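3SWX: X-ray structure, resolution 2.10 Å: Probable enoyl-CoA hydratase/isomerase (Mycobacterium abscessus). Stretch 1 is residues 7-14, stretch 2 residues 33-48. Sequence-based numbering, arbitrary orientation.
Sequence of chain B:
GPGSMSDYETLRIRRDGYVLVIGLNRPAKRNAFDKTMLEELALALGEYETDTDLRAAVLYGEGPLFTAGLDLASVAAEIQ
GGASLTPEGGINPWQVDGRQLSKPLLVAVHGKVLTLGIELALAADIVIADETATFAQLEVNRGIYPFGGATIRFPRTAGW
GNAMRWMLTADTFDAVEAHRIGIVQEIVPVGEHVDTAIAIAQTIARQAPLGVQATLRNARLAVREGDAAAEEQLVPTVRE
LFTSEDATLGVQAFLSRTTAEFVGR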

# COMPACT_ATOMS: atom_id res chain seq x y z
N ASP B 7 -9.83 -38.14 13.35
CA ASP B 7 -10.26 -36.71 13.28
C ASP B 7 -10.45 -36.23 11.82
O ASP B 7 -11.47 -36.54 11.21
CB ASP B 7 -9.30 -35.82 14.08
N TYR B 8 -9.50 -35.49 11.24
CA TYR B 8 -9.72 -34.89 9.91
C TYR B 8 -9.28 -35.80 8.76
O TYR B 8 -8.18 -36.34 8.77
CB TYR B 8 -9.01 -33.53 9.79
CG TYR B 8 -9.53 -32.44 10.71
CD1 TYR B 8 -10.80 -31.90 10.56
CD2 TYR B 8 -8.72 -31.93 11.72
CE1 TYR B 8 -11.26 -30.89 11.42
CE2 TYR B 8 -9.17 -30.94 12.58
CZ TYR B 8 -10.43 -30.41 12.42
OH TYR B 8 -10.85 -29.44 13.29
N GLU B 9 -10.14 -35.95 7.75
CA GLU B 9 -9.84 -36.79 6.59
C GLU B 9 -8.89 -36.11 5.60
O GLU B 9 -8.09 -36.79 4.98
CB GLU B 9 -11.14 -37.14 5.84
N THR B 10 -9.01 -34.78 5.43
CA THR B 10 -8.26 -34.04 4.40
C THR B 10 -7.17 -33.08 4.93
O THR B 10 -6.52 -32.40 4.14
CB THR B 10 -9.24 -33.22 3.52
OG1 THR B 10 -9.84 -32.16 4.29
CG2 THR B 10 -10.34 -34.15 2.96
N LEU B 11 -6.98 -33.02 6.24
CA LEU B 11 -5.90 -32.22 6.83
C LEU B 11 -4.99 -33.05 7.72
O LEU B 11 -5.46 -33.93 8.43
CB LEU B 11 -6.47 -31.10 7.70
CG LEU B 11 -7.56 -30.26 7.07
CD1 LEU B 11 -8.17 -29.35 8.14
CD2 LEU B 11 -6.93 -29.48 5.94
N ARG B 12 -3.70 -32.74 7.67
CA ARG B 12 -2.74 -33.30 8.57
C ARG B 12 -2.42 -32.25 9.63
O ARG B 12 -1.86 -31.18 9.31
CB ARG B 12 -1.47 -33.69 7.81
CG ARG B 12 -0.41 -34.31 8.71
CD ARG B 12 0.93 -34.30 8.03
NE ARG B 12 1.93 -35.01 8.82
CZ ARG B 12 3.20 -35.18 8.47
NH1 ARG B 12 3.66 -34.69 7.33
NH2 ARG B 12 4.02 -35.82 9.28
N ILE B 13 -2.76 -32.54 10.87
CA ILE B 13 -2.59 -31.60 11.94
C ILE B 13 -1.56 -32.07 12.97
O ILE B 13 -1.58 -33.23 13.40
CB ILE B 13 -3.95 -31.29 12.62
CG1 ILE B 13 -4.81 -30.47 11.63
CG2 ILE B 13 -3.74 -30.55 13.95
CD1 ILE B 13 -5.81 -29.55 12.26
N ARG B 14 -0.66 -31.17 13.35
CA ARG B 14 0.28 -31.43 14.42
C ARG B 14 0.42 -30.18 15.25
O ARG B 14 0.07 -29.08 14.78
CB ARG B 14 1.66 -31.80 13.85
CG ARG B 14 1.69 -33.04 12.98
CD ARG B 14 3.00 -33.14 12.24
NE ARG B 14 3.00 -32.36 11.00
CZ ARG B 14 4.08 -32.08 10.27
NH1 ARG B 14 5.28 -32.47 10.64
NH2 ARG B 14 3.95 -31.37 9.16
N PHE B 33 -9.47 -27.87 -3.25
CA PHE B 33 -10.47 -27.73 -2.19
C PHE B 33 -11.82 -28.32 -2.65
O PHE B 33 -12.51 -27.75 -3.50
CB PHE B 33 -10.63 -26.27 -1.77
CG PHE B 33 -9.62 -25.83 -0.75
CD1 PHE B 33 -9.87 -25.99 0.61
CD2 PHE B 33 -8.43 -25.23 -1.14
CE1 PHE B 33 -8.94 -25.55 1.56
CE2 PHE B 33 -7.50 -24.81 -0.20
CZ PHE B 33 -7.76 -24.98 1.14
N ASP B 34 -12.13 -29.49 -2.11
CA ASP B 34 -13.47 -30.06 -2.27
C ASP B 34 -14.32 -29.58 -1.08
O ASP B 34 -13.81 -28.84 -0.22
CB ASP B 34 -13.44 -31.59 -2.42
CG ASP B 34 -12.93 -32.33 -1.18
OD1 ASP B 34 -12.20 -31.75 -0.33
OD2 ASP B 34 -13.23 -33.54 -1.07
N LYS B 35 -15.59 -29.99 -1.03
CA LYS B 35 -16.48 -29.61 0.06
C LYS B 35 -15.88 -30.01 1.43
O LYS B 35 -15.86 -29.19 2.37
CB LYS B 35 -17.88 -30.22 -0.11
N THR B 36 -15.38 -31.23 1.53
CA THR B 36 -14.84 -31.71 2.81
C THR B 36 -13.66 -30.85 3.29
O THR B 36 -13.68 -30.37 4.42
CB THR B 36 -14.46 -33.22 2.75
OG1 THR B 36 -15.61 -33.96 2.33
CG2 THR B 36 -13.99 -33.76 4.14
N MET B 37 -12.66 -30.61 2.44
CA MET B 37 -11.48 -29.84 2.89
C MET B 37 -11.81 -28.37 3.18
O MET B 37 -11.27 -27.79 4.12
CB MET B 37 -10.30 -29.94 1.92
CG MET B 37 -8.97 -29.57 2.59
SD MET B 37 -7.50 -30.04 1.68
CE MET B 37 -7.75 -29.19 0.11
N LEU B 38 -12.71 -27.79 2.40
CA LEU B 38 -13.26 -26.48 2.73
C LEU B 38 -13.81 -26.44 4.15
O LEU B 38 -13.45 -25.56 4.95
CB LEU B 38 -14.35 -26.06 1.73
CG LEU B 38 -13.78 -25.66 0.37
CD1 LEU B 38 -14.88 -25.56 -0.68
CD2 LEU B 38 -13.03 -24.33 0.52
N GLU B 39 -14.66 -27.42 4.48
CA GLU B 39 -15.34 -27.47 5.78
C GLU B 39 -14.39 -27.83 6.92
O GLU B 39 -14.46 -27.25 8.00
CB GLU B 39 -16.56 -28.41 5.72
CG GLU B 39 -17.60 -27.94 4.68
CD GLU B 39 -18.95 -28.63 4.78
OE1 GLU B 39 -19.02 -29.79 5.23
OE2 GLU B 39 -19.95 -27.99 4.38
N GLU B 40 -13.47 -28.76 6.67
CA GLU B 40 -12.50 -29.14 7.69
C GLU B 40 -11.55 -27.99 8.03
O GLU B 40 -11.30 -27.71 9.22
CB GLU B 40 -11.74 -30.40 7.27
CG GLU B 40 -12.62 -31.66 7.33
CD GLU B 40 -11.84 -32.95 7.28
OE1 GLU B 40 -10.74 -32.99 6.69
OE2 GLU B 40 -12.36 -33.94 7.83
N LEU B 41 -11.03 -27.31 7.01
CA LEU B 41 -10.14 -26.15 7.24
C LEU B 41 -10.85 -25.06 8.04
O LEU B 41 -10.27 -24.46 8.96
CB LEU B 41 -9.57 -25.60 5.93
CG LEU B 41 -8.51 -24.49 6.07
CD1 LEU B 41 -7.39 -24.95 7.00
CD2 LEU B 41 -7.93 -24.02 4.71
N ALA B 42 -12.10 -24.80 7.70
CA ALA B 42 -12.95 -23.89 8.49
C ALA B 42 -13.03 -24.31 9.96
O ALA B 42 -12.85 -23.48 10.86
CB ALA B 42 -14.36 -23.79 7.87
N LEU B 43 -13.26 -25.60 10.21
CA LEU B 43 -13.33 -26.10 11.59
C LEU B 43 -11.98 -25.97 12.30
O LEU B 43 -11.92 -25.46 13.44
CB LEU B 43 -13.80 -27.56 11.62
CG LEU B 43 -15.27 -27.77 11.25
CD1 LEU B 43 -15.64 -29.27 11.12
CD2 LEU B 43 -16.18 -27.09 12.29
N ALA B 44 -10.91 -26.40 11.64
CA ALA B 44 -9.58 -26.38 12.23
C ALA B 44 -9.21 -24.97 12.67
O ALA B 44 -8.73 -24.76 13.79
CB ALA B 44 -8.54 -26.94 11.26
N LEU B 45 -9.48 -23.99 11.80
CA LEU B 45 -9.17 -22.60 12.12
C LEU B 45 -10.08 -22.04 13.20
O LEU B 45 -9.65 -21.22 14.00
CB LEU B 45 -9.19 -21.75 10.85
CG LEU B 45 -8.05 -22.07 9.87
CD1 LEU B 45 -8.18 -21.22 8.61
CD2 LEU B 45 -6.67 -21.87 10.52
N GLY B 46 -11.32 -22.51 13.24
CA GLY B 46 -12.25 -22.13 14.33
C GLY B 46 -11.80 -22.69 15.67
O GLY B 46 -11.82 -22.01 16.69
N GLU B 47 -11.38 -23.96 15.66
CA GLU B 47 -10.75 -24.58 16.82
C GLU B 47 -9.52 -23.77 17.26
O GLU B 47 -9.33 -23.50 18.45
CB GLU B 47 -10.33 -26.01 16.47
CG GLU B 47 -10.21 -26.95 17.64
CD GLU B 47 -11.37 -27.94 17.69
OE1 GLU B 47 -11.49 -28.75 16.73
OE2 GLU B 47 -12.15 -27.90 18.67
N TYR B 48 -8.70 -23.36 16.29
CA TYR B 48 -7.49 -22.59 16.60
C TYR B 48 -7.86 -21.32 17.37
O TYR B 48 -7.29 -21.02 18.43
CB TYR B 48 -6.70 -22.29 15.30
CG TYR B 48 -5.62 -21.25 15.45
CD1 TYR B 48 -4.63 -21.37 16.43
CD2 TYR B 48 -5.56 -20.13 14.60
CE1 TYR B 48 -3.64 -20.41 16.58
CE2 TYR B 48 -4.58 -19.16 14.74
CZ TYR B 48 -3.61 -19.31 15.73
OH TYR B 48 -2.61 -18.37 15.87

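The segment 7-14 lies along one side of the helix 35-48, and the two bury 505 Å² between them. The strand 11-14 and the helix run nearly parallel, with 19° between their directions and a closest axial approach of 10.1 Å.

Asp34 is the N-cap of the helix. Asp34 OD1 accepts from Met37 N at 3.0 Å and so satisfies one of the free amides of the first turn. The CA-to-CB bond of Thr36 points toward stretch 1, and Thr36 CG2 meets Thr10 CG2 at 3.9 Å, a small methyl contact.

Met37 is buried, and its CA lies 5.5 Å from the CA of Thr10. This is a close approach of the two backbones, and the short side chain of Thr10 fits it. Thr10 OG1 sits 3.2 Å from Met37 CA. The CA-to-CB bond of Met37 points sideways; chi1 and chi2 are both t, and Met37 CG packs against Leu11 CD2 at 3.9 Å.

Glu40 is the polar centre of the interface. Its chi1 is m and its chi2 is t, which carries the carboxylate out to the backbone of the loop before the strand. Glu40 OE2 accepts from Glu9 N at 3.0 Å. Glu40 OE1 accepts from Thr10 N at 2.8 Å and also from Thr10 OG1 at 2.7 Å. A carboxylate suits this place because its two oxygens can serve successive amides and a hydroxyl together. Thr10, with chi1 p, offers both its amide and its hydroxyl to the same oxygen. Glu40 CD also lies at the edge of the Tyr8 ring, near its plane. Leu11 is buried, and Leu11 CD1 sits 3.6 Å from Glu40 C, a fit for an apolar side chain.

The CA-to-CB bond of Leu41 points away, but Leu11 CD1 lies 3.7 Å from Leu41 N. Leu43 reaches the edge of the Tyr8 ring, with Leu43 CB 4.2 Å from Tyr8 CE1.

Ala44 is buried, and its CA-to-CB bond points toward stretch 1. Its single methyl meets three side chains: Ala44 CB is 4.1 Å from Tyr8 CZ, 4.0 Å from Leu11 CD1 and 3.9 Å from Ile13 CD1. The small residue lets these larger groups come close to the helix. Tyr8 OH is 3.5 Å from Ala44 N, but the angle is poor and no hydrogen bond forms; Ala44 N is already bonded to Glu40 O at 2.8 Å.

Glu47 is exposed, and Glu47 OE1 comes within 3.6 Å of Tyr8 OH.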